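Local structure of peroxisomal fatty acid beta-oxidation multifunctional protein MFP2 (Arabidopsis thaliana, 2WTB) at residues 107-112 against 131-136; 62-67 against 111-116; 512-517 against 563-568. The protein hydrates long-chain enoyl-CoAs and oxidises 3-hydroxyacyl-CoAs of varied length in peroxisomal fatty acid beta-oxidation during seed germination. One frame throughout, in Å; residues are numbered along the deposited sequence.

Contact 1: 107-112 against 131-136; sequences AAIDGL and PAAQLG
Strand 134-136 runs parallel to the short strand that starts at Leu-112, the two in register at Leu-112 and Gln-134, whose CA atoms are 4.6 Å apart. One hydrogen bond ties the backbones across the contact: Gln-134 N donates to Gly-111 O at 3.1 Å and 155°, coming from above the carbonyl plane. The same oxygen takes a CA-H...O contact from Ala-133 CA at 3.2 Å, and Leu-112 CA makes another with Gln-134 O. Ahead of the bridge the chain turns at Asp-110 and Gly-111, where Gly-111 has positive phi and its N donates weakly to Asp-110 OD1. The side-chain contacts are made by Ile-109, just before this turn. Ile-109 carries CG2 anti to its backbone N, and that methyl lies 4.2 Å from Ala-133 CB and 4.1 Å from Leu-135 CD2. The Ile-109 and Leu-135 branches meet at a slant, and helix 116-123 adds Ala-121 against Ile-109 and Leu-118 against Leu-135. Strand 105-109 belongs to the six-stranded sheet, whereas 112-114 and 134-136 form part of a second, small sheet, so the chain passes from one sheet to the other at Asp-110 and Gly-111, as expected of the crotonase fold of enoyl-CoA hydratases.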
loop_
_atom_site.group_PDB
_atom_site.type_symbol
_atom_site.label_atom_id
_atom_site.label_comp_id
_atom_site.label_asym_id
_atom_site.label_seq_id
_atom_site.Cartn_x
_atom_site.Cartn_y
_atom_site.Cartn_z
ATOM N N ALA A 107 -24.659 -6.286 19.692
ATOM C CA ALA A 107 -24.254 -5.808 18.378
ATOM C C ALA A 107 -24.642 -6.810 17.294
ATOM O O ALA A 107 -24.405 -8.012 17.427
ATOM C CB ALA A 107 -22.757 -5.534 18.347
ATOM N N ALA A 108 -25.254 -6.304 16.227
ATOM C CA ALA A 108 -25.610 -7.121 15.074
ATOM C C ALA A 108 -24.685 -6.770 13.918
ATOM O O ALA A 108 -24.856 -5.742 13.266
ATOM C CB ALA A 108 -27.060 -6.892 14.690
ATOM N N ILE A 109 -23.703 -7.629 13.673
ATOM C CA ILE A 109 -22.651 -7.327 12.710
ATOM C C ILE A 109 -22.851 -7.979 11.344
ATOM O O ILE A 109 -23.095 -9.182 11.237
ATOM C CB ILE A 109 -21.261 -7.723 13.249
ATOM C CG1 ILE A 109 -20.939 -6.942 14.527
ATOM C CG2 ILE A 109 -20.192 -7.481 12.191
ATOM C CD1 ILE A 109 -19.633 -7.351 15.183
ATOM N N ASP A 110 -22.735 -7.163 10.302
ATOM C CA ASP A 110 -22.749 -7.640 8.930
ATOM C C ASP A 110 -21.618 -6.956 8.171
ATOM O O ASP A 110 -21.208 -5.851 8.523
ATOM C CB ASP A 110 -24.091 -7.314 8.274
ATOM C CG ASP A 110 -24.292 -8.037 6.957
ATOM O OD1 ASP A 110 -23.462 -8.906 6.614
ATOM O OD2 ASP A 110 -25.288 -7.740 6.265
ATOM N N GLY A 111 -21.110 -7.617 7.138
ATOM C CA GLY A 111 -20.100 -7.023 6.283
ATOM C C GLY A 111 -18.757 -6.845 6.962
ATOM O O GLY A 111 -17.843 -7.645 6.759
ATOM N N LEU A 112 -18.634 -5.791 7.763
ATOM C CA LEU A 112 -17.386 -5.521 8.469
ATOM C C LEU A 112 -17.577 -4.847 9.825
ATOM O O LEU A 112 -18.623 -4.256 10.108
ATOM C CB LEU A 112 -16.434 -4.684 7.604
ATOM C CG LEU A 112 -16.937 -3.396 6.939
ATOM C CD1 LEU A 112 -17.590 -2.453 7.932
ATOM C CD2 LEU A 112 -15.795 -2.696 6.226
ATOM N N PRO A 131 -21.914 -14.563 8.312
ATOM C CA PRO A 131 -20.874 -15.536 7.957
ATOM C C PRO A 131 -19.466 -14.979 7.722
ATOM O O PRO A 131 -18.592 -15.205 8.558
ATOM C CB PRO A 131 -21.432 -16.172 6.688
ATOM C CG PRO A 131 -22.906 -16.193 6.942
ATOM C CD PRO A 131 -23.225 -14.958 7.765
ATOM N N ALA A 132 -19.238 -14.277 6.620
ATOM C CA ALA A 132 -17.870 -13.902 6.262
ATOM C C ALA A 132 -17.482 -12.469 6.626
ATOM O O ALA A 132 -16.630 -11.871 5.968
ATOM C CB ALA A 132 -17.625 -14.155 4.780
ATOM N N ALA A 133 -18.094 -11.922 7.672
ATOM C CA ALA A 133 -17.797 -10.554 8.088
ATOM C C ALA A 133 -16.345 -10.415 8.551
ATOM O O ALA A 133 -15.749 -11.372 9.044
ATOM C CB ALA A 133 -18.753 -10.113 9.181
ATOM N N GLN A 134 -15.780 -9.223 8.382
ATOM C CA GLN A 134 -14.395 -8.970 8.776
ATOM C C GLN A 134 -14.306 -8.185 10.074
ATOM O O GLN A 134 -14.990 -7.178 10.253
ATOM C CB GLN A 134 -13.636 -8.230 7.675
ATOM C CG GLN A 134 -13.247 -9.104 6.502
ATOM C CD GLN A 134 -12.282 -8.410 5.570
ATOM O OE1 GLN A 134 -12.031 -8.874 4.459
ATOM N NE2 GLN A 134 -11.733 -7.285 6.018
ATOM N N LEU A 135 -13.447 -8.653 10.971
ATOM C CA LEU A 135 -13.288 -8.047 12.282
ATOM C C LEU A 135 -11.807 -7.843 12.554
ATOM O O LEU A 135 -11.019 -8.778 12.430
ATOM C CB LEU A 135 -13.880 -8.963 13.348
ATOM C CG LEU A 135 -15.140 -9.725 12.930
ATOM C CD1 LEU A 135 -15.390 -10.911 13.850
ATOM C CD2 LEU A 135 -16.351 -8.798 12.885
ATOM N N GLY A 136 -11.426 -6.625 12.917
ATOM C CA GLY A 136 -10.031 -6.335 13.185
ATOM C C GLY A 136 -9.750 -4.913 13.623
ATOM O O GLY A 136 -10.649 -4.070 13.669
#

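Contact 2: 62-67 against 111-116; sequences GRFSGG and GLALGG
Backbone hydrogen bonds set the register of this contact, in which segments 62-67 and 111-116 run with end-to-end directions 26° apart. Leu-112 O receives Ser-65 N at 3.3 Å along a nearly straight N-H (168°), from above the carbonyl plane, and a weak second bond from Phe-64 N. Ser-65 O returns the favour, accepting Leu-114 N at 3.0 Å almost along its C=O axis, so the two bonds bracket the single bridge between Ser-65 and Ala-113. CA-H...O contacts add to these, among them Gly-67 CA to Leu-114 O at 3.2 Å. Such a loop laid beside the strand that leads into helix 116-123 is consistent with the crotonase fold, in which two backbone amides of such segments form the oxyanion hole, and the predicted nucleophile Glu-119 lies on that helix. Gly-115 is the helix N-cap. Side chains pack against the backbone as well. The Leu-112 side chain, with CG in the crowded position between N and the carbonyl carbon (chi1 51°), lays CD1 3.4 Å from Gly-66 N and CD2 near Gly-66 CA. Phe-64 CB sits 3.1 Å from Leu-112 O. In the one apolar side-chain pair, Phe-64 CD2 meets Ala-113 CB at 4.2 Å. Glycine is needed at Gly-111, because a CB there would run into Gly-62 O and Arg-63 CG. As for the polar side chains, Ser-65 OG bonds to Asn-29 O, and Arg-63 NH1 bonds weakly to Pro-27 O.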
loop_
_atom_site.group_PDB
_atom_site.type_symbol
_atom_site.label_atom_id
_atom_site.label_comp_id
_atom_site.label_asym_id
_atom_site.label_seq_id
_atom_site.Cartn_x
_atom_site.Cartn_y
_atom_site.Cartn_z
ATOM N N GLY A 62 -26.136 -3.539 5.159
ATOM C CA GLY A 62 -25.343 -4.738 5.379
ATOM C C GLY A 62 -23.897 -4.511 5.783
ATOM O O GLY A 62 -23.005 -5.244 5.353
ATOM N N ARG A 63 -23.663 -3.497 6.612
ATOM C CA ARG A 63 -22.321 -3.185 7.098
ATOM C C ARG A 63 -22.398 -2.526 8.465
ATOM O O ARG A 63 -23.060 -1.500 8.627
ATOM C CB ARG A 63 -21.592 -2.256 6.127
ATOM C CG ARG A 63 -21.155 -2.918 4.837
ATOM C CD ARG A 63 -20.577 -1.901 3.876
ATOM N NE ARG A 63 -20.128 -2.529 2.638
ATOM C CZ ARG A 63 -19.861 -1.862 1.519
ATOM N NH1 ARG A 63 -20.001 -0.545 1.483
ATOM N NH2 ARG A 63 -19.457 -2.515 0.439
ATOM N N PHE A 64 -21.721 -3.114 9.446
ATOM C CA PHE A 64 -21.750 -2.586 10.804
ATOM C C PHE A 64 -21.056 -1.227 10.902
ATOM O O PHE A 64 -21.712 -0.207 11.125
ATOM C CB PHE A 64 -21.139 -3.579 11.796
ATOM C CG PHE A 64 -21.409 -3.237 13.231
ATOM C CD1 PHE A 64 -22.658 -3.457 13.784
ATOM C CD2 PHE A 64 -20.419 -2.679 14.023
ATOM C CE1 PHE A 64 -22.914 -3.135 15.103
ATOM C CE2 PHE A 64 -20.668 -2.355 15.344
ATOM C CZ PHE A 64 -21.917 -2.584 15.885
ATOM N N SER A 65 -19.736 -1.216 10.732
ATOM C CA SER A 65 -18.960 0.022 10.807
ATOM C C SER A 65 -17.502 -0.206 10.419
ATOM O O SER A 65 -16.820 -1.053 10.995
ATOM C CB SER A 65 -19.043 0.630 12.208
ATOM O OG SER A 65 -18.362 1.870 12.263
ATOM N N GLY A 66 -17.025 0.566 9.449
ATOM C CA GLY A 66 -15.711 0.344 8.877
ATOM C C GLY A 66 -14.549 1.008 9.589
ATOM O O GLY A 66 -13.391 0.770 9.244
ATOM N N GLY A 67 -14.843 1.846 10.576
ATOM C CA GLY A 67 -13.791 2.522 11.312
ATOM C C GLY A 67 -14.136 3.948 11.686
ATOM O O GLY A 67 -15.269 4.237 12.069
ATOM N N GLY A 111 -21.110 -7.617 7.138
ATOM C CA GLY A 111 -20.100 -7.023 6.283
ATOM C C GLY A 111 -18.757 -6.845 6.962
ATOM O O GLY A 111 -17.843 -7.645 6.759
ATOM N N LEU A 112 -18.634 -5.791 7.763
ATOM C CA LEU A 112 -17.386 -5.521 8.469
ATOM C C LEU A 112 -17.577 -4.847 9.825
ATOM O O LEU A 112 -18.623 -4.256 10.108
ATOM C CB LEU A 112 -16.434 -4.684 7.604
ATOM C CG LEU A 112 -16.937 -3.396 6.939
ATOM C CD1 LEU A 112 -17.590 -2.453 7.932
ATOM C CD2 LEU A 112 -15.795 -2.696 6.226
ATOM N N ALA A 113 -16.542 -4.950 10.650
ATOM C CA ALA A 113 -16.454 -4.248 11.918
ATOM C C ALA A 113 -14.977 -4.008 12.170
ATOM O O ALA A 113 -14.296 -4.844 12.765
ATOM C CB ALA A 113 -17.061 -5.081 13.035
ATOM N N LEU A 114 -14.476 -2.874 11.691
ATOM C CA LEU A 114 -13.052 -2.569 11.771
ATOM C C LEU A 114 -12.784 -1.352 12.648
ATOM O O LEU A 114 -13.554 -0.392 12.641
ATOM C CB LEU A 114 -12.483 -2.331 10.373
ATOM C CG LEU A 114 -12.674 -3.452 9.352
ATOM C CD1 LEU A 114 -12.058 -3.055 8.026
ATOM C CD2 LEU A 114 -12.063 -4.747 9.860
ATOM N N GLY A 115 -11.688 -1.396 13.400
ATOM C CA GLY A 115 -11.300 -0.286 14.253
ATOM C C GLY A 115 -12.394 0.125 15.217
ATOM O O GLY A 115 -12.968 -0.719 15.904
ATOM N N GLY A 116 -12.683 1.423 15.265
ATOM C CA GLY A 116 -13.747 1.936 16.111
ATOM C C GLY A 116 -15.029 1.131 15.976
ATOM O O GLY A 116 -15.798 0.997 16.929
#

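Contact 3: 512-517 against 563-568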
loop_
_atom_site.group_PDB
_atom_site.type_symbol
_atom_site.label_atom_id
_atom_site.label_comp_id
_atom_site.label_asym_id
_atom_site.label_seq_id
_atom_site.Cartn_x
_atom_site.Cartn_y
_atom_site.Cartn_z
ATOM N N LEU A 512 30.460 7.665 -5.052
ATOM C CA LEU A 512 31.002 7.741 -3.703
ATOM C C LEU A 512 32.017 6.627 -3.476
ATOM O O LEU A 512 33.055 6.836 -2.845
ATOM C CB LEU A 512 29.879 7.645 -2.669
ATOM C CG LEU A 512 28.909 8.826 -2.603
ATOM C CD1 LEU A 512 27.750 8.514 -1.670
ATOM C CD2 LEU A 512 29.627 10.094 -2.169
ATOM N N VAL A 513 31.710 5.443 -3.994
ATOM C CA VAL A 513 32.598 4.294 -3.861
ATOM C C VAL A 513 33.920 4.530 -4.577
ATOM O O VAL A 513 34.989 4.284 -4.017
ATOM C CB VAL A 513 31.941 3.001 -4.387
ATOM C CG1 VAL A 513 32.994 2.020 -4.870
ATOM C CG2 VAL A 513 31.079 2.375 -3.306
ATOM N N GLU A 514 33.848 5.013 -5.813
ATOM C CA GLU A 514 35.056 5.320 -6.567
ATOM C C GLU A 514 35.863 6.401 -5.856
ATOM O O GLU A 514 37.050 6.584 -6.126
ATOM C CB GLU A 514 34.718 5.753 -7.996
ATOM C CG GLU A 514 34.212 4.623 -8.880
ATOM C CD GLU A 514 34.454 4.884 -10.354
ATOM O OE1 GLU A 514 35.321 5.726 -10.676
ATOM O OE2 GLU A 514 33.784 4.243 -11.191
ATOM N N CYS A 515 35.211 7.108 -4.939
ATOM C CA CYS A 515 35.869 8.157 -4.173
ATOM C C CYS A 515 36.418 7.639 -2.846
ATOM O O CYS A 515 37.015 8.393 -2.077
ATOM C CB CYS A 515 34.914 9.327 -3.937
ATOM S SG CYS A 515 34.607 10.318 -5.412
ATOM N N GLY A 516 36.211 6.352 -2.583
ATOM C CA GLY A 516 36.763 5.720 -1.398
ATOM C C GLY A 516 35.731 5.208 -0.410
ATOM O O GLY A 516 36.046 4.393 0.457
ATOM N N ALA A 517 34.497 5.686 -0.538
ATOM C CA ALA A 517 33.432 5.306 0.384
ATOM C C ALA A 517 33.201 3.796 0.397
ATOM O O ALA A 517 33.009 3.180 -0.650
ATOM C CB ALA A 517 32.141 6.041 0.038
ATOM N N TYR A 563 26.532 9.333 -14.344
ATOM C CA TYR A 563 27.891 8.839 -14.168
ATOM C C TYR A 563 27.981 7.353 -14.497
ATOM O O TYR A 563 27.433 6.514 -13.782
ATOM C CB TYR A 563 28.382 9.088 -12.742
ATOM C CG TYR A 563 29.803 8.628 -12.513
ATOM C CD1 TYR A 563 30.876 9.390 -12.950
ATOM C CD2 TYR A 563 30.070 7.426 -11.869
ATOM C CE1 TYR A 563 32.175 8.973 -12.748
ATOM C CE2 TYR A 563 31.366 7.000 -11.662
ATOM C CZ TYR A 563 32.415 7.777 -12.104
ATOM O OH TYR A 563 33.710 7.360 -11.903
ATOM N N LYS A 564 28.678 7.039 -15.584
ATOM C CA LYS A 564 28.853 5.656 -16.011
ATOM C C LYS A 564 30.042 5.011 -15.309
ATOM O O LYS A 564 31.168 5.047 -15.809
ATOM C CB LYS A 564 29.034 5.580 -17.529
ATOM N N SER A 565 29.785 4.427 -14.144
ATOM C CA SER A 565 30.825 3.743 -13.387
ATOM C C SER A 565 31.195 2.421 -14.052
ATOM O O SER A 565 30.335 1.579 -14.308
ATOM C CB SER A 565 30.370 3.505 -11.946
ATOM O OG SER A 565 31.373 2.835 -11.203
ATOM N N MET A 566 32.482 2.246 -14.326
ATOM C CA MET A 566 32.959 1.053 -15.011
ATOM C C MET A 566 33.028 -0.142 -14.063
ATOM O O MET A 566 33.438 -1.234 -14.458
ATOM C CB MET A 566 34.333 1.314 -15.635
ATOM C CG MET A 566 34.640 0.447 -16.844
ATOM S SD MET A 566 33.563 0.816 -18.244
ATOM C CE MET A 566 34.032 2.508 -18.601
ATOM N N ILE A 567 32.617 0.069 -12.816
ATOM C CA ILE A 567 32.667 -0.981 -11.802
ATOM C C ILE A 567 31.927 -2.245 -12.236
ATOM O O ILE A 567 32.517 -3.321 -12.314
ATOM C CB ILE A 567 32.103 -0.495 -10.448
ATOM C CG1 ILE A 567 32.986 0.613 -9.870
ATOM C CG2 ILE A 567 31.997 -1.654 -9.465
ATOM C CD1 ILE A 567 32.520 1.121 -8.524
ATOM N N ILE A 568 30.635 -2.110 -12.519
ATOM C CA ILE A 568 29.822 -3.255 -12.922
ATOM C C ILE A 568 30.372 -3.977 -14.155
ATOM O O ILE A 568 30.579 -5.189 -14.119
ATOM C CB ILE A 568 28.348 -2.864 -13.158
ATOM C CG1 ILE A 568 27.648 -2.602 -11.826
ATOM C CG2 ILE A 568 27.623 -3.959 -13.924
ATOM C CD1 ILE A 568 26.163 -2.356 -11.959
#
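Glu-514 reaches out from the last turn of helix 498-514 with its chain extended beyond CG, and its carboxylate goes between two hydroxyls of 563-568, one to each oxygen. Tyr-563 comes to it at a slant, ring and carboxylate planes 70° apart, with Glu-514 CD in the ring plane at its edge. Tyr-563 OH donates to Glu-514 OE1 at 2.6 Å, meeting that oxygen from above the carboxylate plane. Ser-565, its OG anti to the backbone N (chi1 180°), donates to the anti lone pair of Glu-514 OE2 at 2.8 Å. The serine hydroxyl also works in the other direction, accepting a weak capping bond from Ile-567 N where helix 567-572 begins. Ile-567 runs antiparallel alongside the glutamate, placing CD1 3.9 Å from Glu-514 CG. The same methyl lies 3.8 Å from Val-513 CG1, the two side chains meeting at a slant, and Phe-536 of helix 535-542 also packs on Val-513. An alanine in place of Glu-514 would remove both carboxylate oxygens that accept from Tyr-563 OH and Ser-565 OG, and would probably loosen the join between the two segments within the C-terminal dehydrogenase domain. With a donor on each oxygen, the Glu-514 carboxylate is probably ionised, its negative charge spread over OE1 and OE2 and probably stabilised by the two hydroxyl donors.

Overall arrangement
Contacts 1 and 2 adjoin in the hydratase/isomerase region, their centres 7 Å apart, and share Gly-111 and Leu-112. Strand 112-114 is common to both, with 134-136 beside it in contact 1 and the loop 62-67 in contact 2. Backbone bonds also join them directly, since Ala-113 N probably donates to Gln-134 O. Contact 3 stands apart in the C-terminal dehydrogenase domain, across the chain's centre, its nearest atoms about 42 Å from contact 1 and about 43 Å from contact 2. All three are partly buried, but their chemistry differs: the first two rest on backbone hydrogen bonds and small or apolar residues, contact 2 beside the predicted catalytic glutamates and contact 1 about 10 Å away (side chains of Ile-109 and Glu-119), while contact 3 joins helix ends through a carboxylate and two hydroxyls.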